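Local coordinates for dextranase (Pseudarthrobacter oxydans, PDB 6NZS), which hydrolyses internal alpha-1,6-glucosidic linkages of dextran as an endo-acting glycoside hydrolase of family 49, at residues H179-N184 / H435-W440; N430-H435 / T480-T485. All coordinates share one frame; numbering follows the deposited sequence.

Contact 1 (H179-N184 / H435-W440); sequences HTEPRN and HNRMYW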
loop_
_atom_site.group_PDB
_atom_site.type_symbol
_atom_site.label_atom_id
_atom_site.label_comp_id
_atom_site.label_asym_id
_atom_site.label_seq_id
_atom_site.Cartn_x
_atom_site.Cartn_y
_atom_site.Cartn_z
ATOM N N HIS A 179 -10.433 -10.375 -11.418
ATOM C CA HIS A 179 -8.999 -10.540 -11.227
ATOM C C HIS A 179 -8.718 -11.928 -10.671
ATOM O O HIS A 179 -9.535 -12.484 -9.936
ATOM C CB HIS A 179 -8.452 -9.478 -10.262
ATOM C CG HIS A 179 -6.966 -9.331 -10.327
ATOM N ND1 HIS A 179 -6.338 -8.578 -11.299
ATOM C CD2 HIS A 179 -5.982 -9.862 -9.565
ATOM C CE1 HIS A 179 -5.027 -8.650 -11.125
ATOM N NE2 HIS A 179 -4.785 -9.420 -10.081
ATOM N N THR A 180 -7.550 -12.471 -11.017
ATOM C CA THR A 180 -7.097 -13.773 -10.538
ATOM C C THR A 180 -5.859 -13.588 -9.666
ATOM O O THR A 180 -4.905 -12.915 -10.069
ATOM C CB THR A 180 -6.787 -14.681 -11.728
ATOM O OG1 THR A 180 -8.002 -14.931 -12.445
ATOM C CG2 THR A 180 -6.205 -16.013 -11.263
ATOM N N GLU A 181 -5.873 -14.166 -8.469
ATOM C CA GLU A 181 -4.785 -13.954 -7.522
ATOM C C GLU A 181 -4.806 -15.090 -6.503
ATOM O O GLU A 181 -5.790 -15.848 -6.425
ATOM C CB GLU A 181 -4.928 -12.598 -6.815
ATOM C CG GLU A 181 -6.118 -12.600 -5.850
ATOM C CD GLU A 181 -6.471 -11.252 -5.243
ATOM O OE1 GLU A 181 -5.743 -10.267 -5.457
ATOM O OE2 GLU A 181 -7.500 -11.182 -4.541
ATOM N N PRO A 182 -3.739 -15.246 -5.712
ATOM C CA PRO A 182 -3.778 -16.241 -4.628
ATOM C C PRO A 182 -4.866 -15.900 -3.618
ATOM O O PRO A 182 -5.009 -14.749 -3.200
ATOM C CB PRO A 182 -2.380 -16.131 -3.995
ATOM C CG PRO A 182 -1.517 -15.605 -5.118
ATOM C CD PRO A 182 -2.394 -14.648 -5.862
ATOM N N ARG A 183 -5.637 -16.917 -3.218
ATOM C CA ARG A 183 -6.582 -16.726 -2.117
ATOM C C ARG A 183 -5.837 -16.435 -0.824
ATOM O O ARG A 183 -6.226 -15.544 -0.053
ATOM C CB ARG A 183 -7.430 -17.984 -1.935
ATOM C CG ARG A 183 -8.537 -17.814 -0.898
ATOM C CD ARG A 183 -9.384 -19.078 -0.685
ATOM N NE ARG A 183 -9.878 -19.682 -1.930
ATOM C CZ ARG A 183 -11.081 -19.475 -2.466
ATOM N NH1 ARG A 183 -11.965 -18.660 -1.898
ATOM N NH2 ARG A 183 -11.407 -20.092 -3.593
ATOM N N ASN A 184 -4.773 -17.191 -0.573
ATOM C CA ASN A 184 -3.900 -16.995 0.574
ATOM C C ASN A 184 -2.590 -16.469 0.004
ATOM O O ASN A 184 -1.797 -17.225 -0.566
ATOM C CB ASN A 184 -3.736 -18.314 1.321
ATOM C CG ASN A 184 -5.057 -18.836 1.832
ATOM O OD1 ASN A 184 -5.655 -18.252 2.733
ATOM N ND2 ASN A 184 -5.539 -19.922 1.238
ATOM N N HIS A 435 -1.551 -6.773 -8.290
ATOM C CA HIS A 435 -2.925 -7.250 -8.266
ATOM C C HIS A 435 -3.828 -6.070 -7.980
ATOM O O HIS A 435 -3.401 -5.061 -7.417
ATOM C CB HIS A 435 -3.126 -8.302 -7.172
ATOM C CG HIS A 435 -2.394 -9.574 -7.443
ATOM N ND1 HIS A 435 -2.710 -10.386 -8.509
ATOM C CD2 HIS A 435 -1.345 -10.159 -6.815
ATOM C CE1 HIS A 435 -1.894 -11.426 -8.525
ATOM N NE2 HIS A 435 -1.058 -11.311 -7.505
ATOM N N ASN A 436 -5.096 -6.225 -8.351
ATOM C CA ASN A 436 -6.109 -5.247 -7.985
ATOM C C ASN A 436 -7.466 -5.912 -8.113
ATOM O O ASN A 436 -7.644 -6.817 -8.929
ATOM C CB ASN A 436 -6.049 -3.999 -8.878
ATOM C CG ASN A 436 -6.646 -4.240 -10.247
ATOM O OD1 ASN A 436 -7.812 -3.909 -10.496
ATOM N ND2 ASN A 436 -5.866 -4.842 -11.141
ATOM N N ARG A 437 -8.430 -5.436 -7.321
ATOM C CA ARG A 437 -9.796 -5.936 -7.387
ATOM C C ARG A 437 -10.769 -4.794 -7.653
ATOM O O ARG A 437 -11.888 -4.776 -7.138
ATOM C CB ARG A 437 -10.180 -6.717 -6.129
ATOM C CG ARG A 437 -9.512 -8.096 -6.025
ATOM C CD ARG A 437 -10.195 -8.993 -4.984
ATOM N NE ARG A 437 -10.225 -8.383 -3.657
ATOM C CZ ARG A 437 -9.231 -8.421 -2.779
ATOM N NH1 ARG A 437 -8.096 -9.053 -3.062
ATOM N NH2 ARG A 437 -9.373 -7.817 -1.602
ATOM N N MET A 438 -10.351 -3.827 -8.467
ATOM C CA MET A 438 -11.218 -2.697 -8.793
ATOM C C MET A 438 -12.300 -3.171 -9.758
ATOM O O MET A 438 -12.003 -3.633 -10.865
ATOM C CB MET A 438 -10.391 -1.549 -9.370
ATOM C CG MET A 438 -9.378 -0.992 -8.355
ATOM S SD MET A 438 -8.514 0.518 -8.873
ATOM C CE MET A 438 -7.604 -0.097 -10.282
ATOM N N TYR A 439 -13.560 -3.095 -9.330
ATOM C CA TYR A 439 -14.587 -3.941 -9.929
ATOM C C TYR A 439 -15.869 -3.242 -10.359
ATOM O O TYR A 439 -16.737 -3.912 -10.912
ATOM C CB TYR A 439 -14.980 -5.081 -8.972
ATOM C CG TYR A 439 -15.748 -4.651 -7.722
ATOM C CD1 TYR A 439 -17.140 -4.574 -7.714
ATOM C CD2 TYR A 439 -15.079 -4.352 -6.540
ATOM C CE1 TYR A 439 -17.833 -4.195 -6.572
ATOM C CE2 TYR A 439 -15.768 -3.980 -5.395
ATOM C CZ TYR A 439 -17.141 -3.909 -5.419
ATOM O OH TYR A 439 -17.822 -3.545 -4.281
ATOM N N TRP A 440 -16.017 -1.941 -10.125
ATOM C CA TRP A 440 -17.337 -1.312 -10.153
ATOM C C TRP A 440 -18.020 -1.439 -11.511
ATOM O O TRP A 440 -17.433 -1.149 -12.559
ATOM C CB TRP A 440 -17.204 0.169 -9.816
ATOM C CG TRP A 440 -16.481 0.475 -8.549
ATOM C CD1 TRP A 440 -15.287 1.133 -8.430
ATOM C CD2 TRP A 440 -16.917 0.192 -7.215
ATOM N NE1 TRP A 440 -14.952 1.263 -7.109
ATOM C CE2 TRP A 440 -15.939 0.703 -6.339
ATOM C CE3 TRP A 440 -18.049 -0.434 -6.675
ATOM C CZ2 TRP A 440 -16.040 0.591 -4.957
ATOM C CZ3 TRP A 440 -18.150 -0.548 -5.299
ATOM C CH2 TRP A 440 -17.151 -0.035 -4.453
#
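Glu181 OE2 accepts a hydrogen bond from Arg437 NH1 at 2.7 Å through its syn lone pair, a salt bridge bent to 136°, with OE2 tilted 22° from the guanidinium plane. Tyr155 OH also bonds OE2, and NH2 of Arg437 reaches Glu409, so the buried arginine is shared between two acids. Beside this, His179 NE2 and His435 ND1 meet edge to edge at 2.8 Å, either able to donate, with the rings nearly perpendicular. His179 CG, anti to its backbone N (chi1 -163°), is directed at the Asn436 carbonyl, whose O lies over one ring face, 3.0 Å from CG. His179 ND1 is hydrogen-bonded to Met484 O. An alanine in place of His179 would probably leave His435 ND1 without its imidazole mate and open a gap beside the Asn436 carbonyl. Over the His435 ring sits Glu181 CB, a CH-pi contact 3.8 Å from the centroid, while Pro182 CD approaches His435 NE2 obliquely. That NE2 bonds Glu149. Histidine suits both places, being flat enough to pack and polar at two edges. Strand 176-192 of the Ig-like domain is thus joined to the solenoid by buried polar groups, paired with each other and with neighbours such as Glu149.

Contact 2 (N430-H435 / T480-T485); sequences NTTVIH and TVEGMT
Thr432 lays its CG2 methyl beside Thr480, 4.1 Å from CB of that residue, the two side chains side by side and pointing the same way. This stacking of like on like between successive coils is a frequent feature of the parallel beta-solenoid, the fold of the family 49 catalytic domain: strands 423-435 and 469-482 run in the same direction, here 9° apart, with axes 4.7 Å from each other. Threonine, branched at CB, suits an extended backbone and offers a methyl for stacking, and at Thr480 the hydroxyl also binds a water. In both threonines CG2 is anti to the backbone N, which gives the pair its matching posture. On the other face of the sheet Val433 and Val481 repeat the pattern without polar atoms, Val433 CB lying 4.3 Å from Val481 CG2; Leu505 and Ile507 of the next strand continue the apolar packing around Val481. The backbones are joined by a parallel ladder, Thr480 N to Thr431 O, Val433 N to Thr480 O and Glu482 N to Val433 O, the last nearly straight at 175°. Glu482 follows on the threonine side of the sheet: its OE2 lies 3.7 Å from Thr432 CG2, while OE1 is bonded by Ser119. A longer acid fits here because its aliphatic part can run past the neighbouring strand, CB resting against Ile434 O, before the charged end reaches a polar partner. At Gly483 the chain turns a corner with a positive phi of 69°, a conformation that glycine adopts readily. Two waters bridge the strands. One donates to Thr431 O and also bonds Thr480 OG1, which has a second partner in Asn506; the other donates to Val433 O at 3.0 Å and to Glu482 O at 2.7 Å.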
loop_
_atom_site.group_PDB
_atom_site.type_symbol
_atom_site.label_atom_id
_atom_site.label_comp_id
_atom_site.label_asym_id
_atom_site.label_seq_id
_atom_site.Cartn_x
_atom_site.Cartn_y
_atom_site.Cartn_z
ATOM N N ASN A 430 8.605 3.609 -11.541
ATOM C CA ASN A 430 8.776 2.176 -11.279
ATOM C C ASN A 430 7.771 1.649 -10.254
ATOM O O ASN A 430 8.126 1.127 -9.194
ATOM C CB ASN A 430 10.228 1.851 -10.917
ATOM C CG ASN A 430 11.156 2.188 -12.047
ATOM O OD1 ASN A 430 10.909 1.792 -13.183
ATOM N ND2 ASN A 430 12.179 2.984 -11.768
ATOM N N THR A 431 6.502 1.804 -10.608
ATOM C CA THR A 431 5.377 1.301 -9.827
ATOM C C THR A 431 4.897 0.018 -10.481
ATOM O O THR A 431 4.716 -0.022 -11.701
ATOM C CB THR A 431 4.235 2.322 -9.848
ATOM O OG1 THR A 431 4.718 3.611 -9.430
ATOM C CG2 THR A 431 3.091 1.877 -8.941
ATOM N N THR A 432 4.705 -1.031 -9.684
ATOM C CA THR A 432 4.106 -2.262 -10.185
ATOM C C THR A 432 2.876 -2.571 -9.349
ATOM O O THR A 432 2.990 -2.854 -8.150
ATOM C CB THR A 432 5.084 -3.430 -10.153
ATOM O OG1 THR A 432 6.287 -3.066 -10.845
ATOM C CG2 THR A 432 4.495 -4.635 -10.850
ATOM N N VAL A 433 1.709 -2.533 -9.989
ATOM C CA VAL A 433 0.458 -2.923 -9.357
ATOM C C VAL A 433 0.281 -4.402 -9.679
ATOM O O VAL A 433 -0.176 -4.766 -10.763
ATOM C CB VAL A 433 -0.710 -2.079 -9.869
ATOM C CG1 VAL A 433 -1.993 -2.369 -9.087
ATOM C CG2 VAL A 433 -0.359 -0.573 -9.779
ATOM N N ILE A 434 0.703 -5.261 -8.746
ATOM C CA ILE A 434 0.772 -6.688 -9.041
ATOM C C ILE A 434 -0.608 -7.328 -9.053
ATOM O O ILE A 434 -0.811 -8.342 -9.729
ATOM C CB ILE A 434 1.752 -7.438 -8.110
ATOM C CG1 ILE A 434 1.418 -7.232 -6.630
ATOM C CG2 ILE A 434 3.209 -7.059 -8.421
ATOM C CD1 ILE A 434 2.150 -8.245 -5.718
ATOM N N HIS A 435 -1.551 -6.773 -8.290
ATOM C CA HIS A 435 -2.925 -7.250 -8.266
ATOM C C HIS A 435 -3.828 -6.070 -7.980
ATOM O O HIS A 435 -3.401 -5.061 -7.417
ATOM C CB HIS A 435 -3.126 -8.302 -7.172
ATOM C CG HIS A 435 -2.394 -9.574 -7.443
ATOM N ND1 HIS A 435 -2.710 -10.386 -8.509
ATOM C CD2 HIS A 435 -1.345 -10.159 -6.815
ATOM C CE1 HIS A 435 -1.894 -11.426 -8.525
ATOM N NE2 HIS A 435 -1.058 -11.311 -7.505
ATOM N N THR A 480 3.396 -0.631 -14.178
ATOM C CA THR A 480 3.115 -1.956 -14.703
ATOM C C THR A 480 1.934 -2.538 -13.940
ATOM O O THR A 480 1.994 -2.683 -12.714
ATOM C CB THR A 480 4.357 -2.830 -14.543
ATOM O OG1 THR A 480 5.420 -2.282 -15.342
ATOM C CG2 THR A 480 4.073 -4.255 -14.986
ATOM N N VAL A 481 0.856 -2.839 -14.656
ATOM C CA VAL A 481 -0.367 -3.367 -14.058
ATOM C C VAL A 481 -0.529 -4.797 -14.546
ATOM O O VAL A 481 -0.719 -5.046 -15.745
ATOM C CB VAL A 481 -1.590 -2.515 -14.413
ATOM C CG1 VAL A 481 -2.835 -3.064 -13.726
ATOM C CG2 VAL A 481 -1.344 -1.057 -14.016
ATOM N N GLU A 482 -0.421 -5.742 -13.624
ATOM C CA GLU A 482 -0.407 -7.158 -13.983
ATOM C C GLU A 482 -1.801 -7.762 -13.858
ATOM O O GLU A 482 -2.571 -7.398 -12.964
ATOM C CB GLU A 482 0.587 -7.920 -13.102
ATOM C CG GLU A 482 2.007 -7.345 -13.190
ATOM C CD GLU A 482 3.088 -8.375 -12.939
ATOM O OE1 GLU A 482 2.910 -9.557 -13.306
ATOM O OE2 GLU A 482 4.134 -7.998 -12.388
ATOM N N GLY A 483 -2.117 -8.691 -14.764
ATOM C CA GLY A 483 -3.472 -9.222 -14.805
ATOM C C GLY A 483 -4.481 -8.183 -15.291
ATOM O O GLY A 483 -4.146 -7.189 -15.943
ATOM N N MET A 484 -5.747 -8.426 -14.955
ATOM C CA MET A 484 -6.848 -7.581 -15.403
ATOM C C MET A 484 -7.075 -6.403 -14.465
ATOM O O MET A 484 -6.900 -6.512 -13.251
ATOM C CB MET A 484 -8.145 -8.393 -15.443
ATOM C CG MET A 484 -8.125 -9.550 -16.410
ATOM S SD MET A 484 -9.681 -10.476 -16.388
ATOM C CE MET A 484 -9.619 -11.241 -14.785
ATOM N N THR A 485 -7.477 -5.267 -15.037
ATOM C CA THR A 485 -7.931 -4.131 -14.236
ATOM C C THR A 485 -9.154 -3.513 -14.897
ATOM O O THR A 485 -9.608 -3.958 -15.960
ATOM C CB THR A 485 -6.823 -3.100 -13.962
ATOM O OG1 THR A 485 -7.232 -2.246 -12.889
ATOM C CG2 THR A 485 -6.530 -2.242 -15.194
HETATM O O HOH W 1 6.733 -0.524 -13.696
HETATM O O HOH W 2 -3.017 -5.546 -10.987
#

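Both contacts are buried, and they share His435. Contact 2 lies within the solenoid and holds neighbouring coils together, chiefly by regular backbone bonds and stacked like residues. Contact 1 lies between domains, where segment directions differ by 122° and no backbone ladder joins them; side chains do the work through charge and imidazole pairing. The two meet at Met484 O, which probably accepts from both His179 ND1 and Asn436 ND2, each at 2.9 Å, so the corner after Gly483 supplies an acceptor to the domain interface. Met438 CE also packs against Thr485 OG1, tying the loop of contact 1 to the second coil.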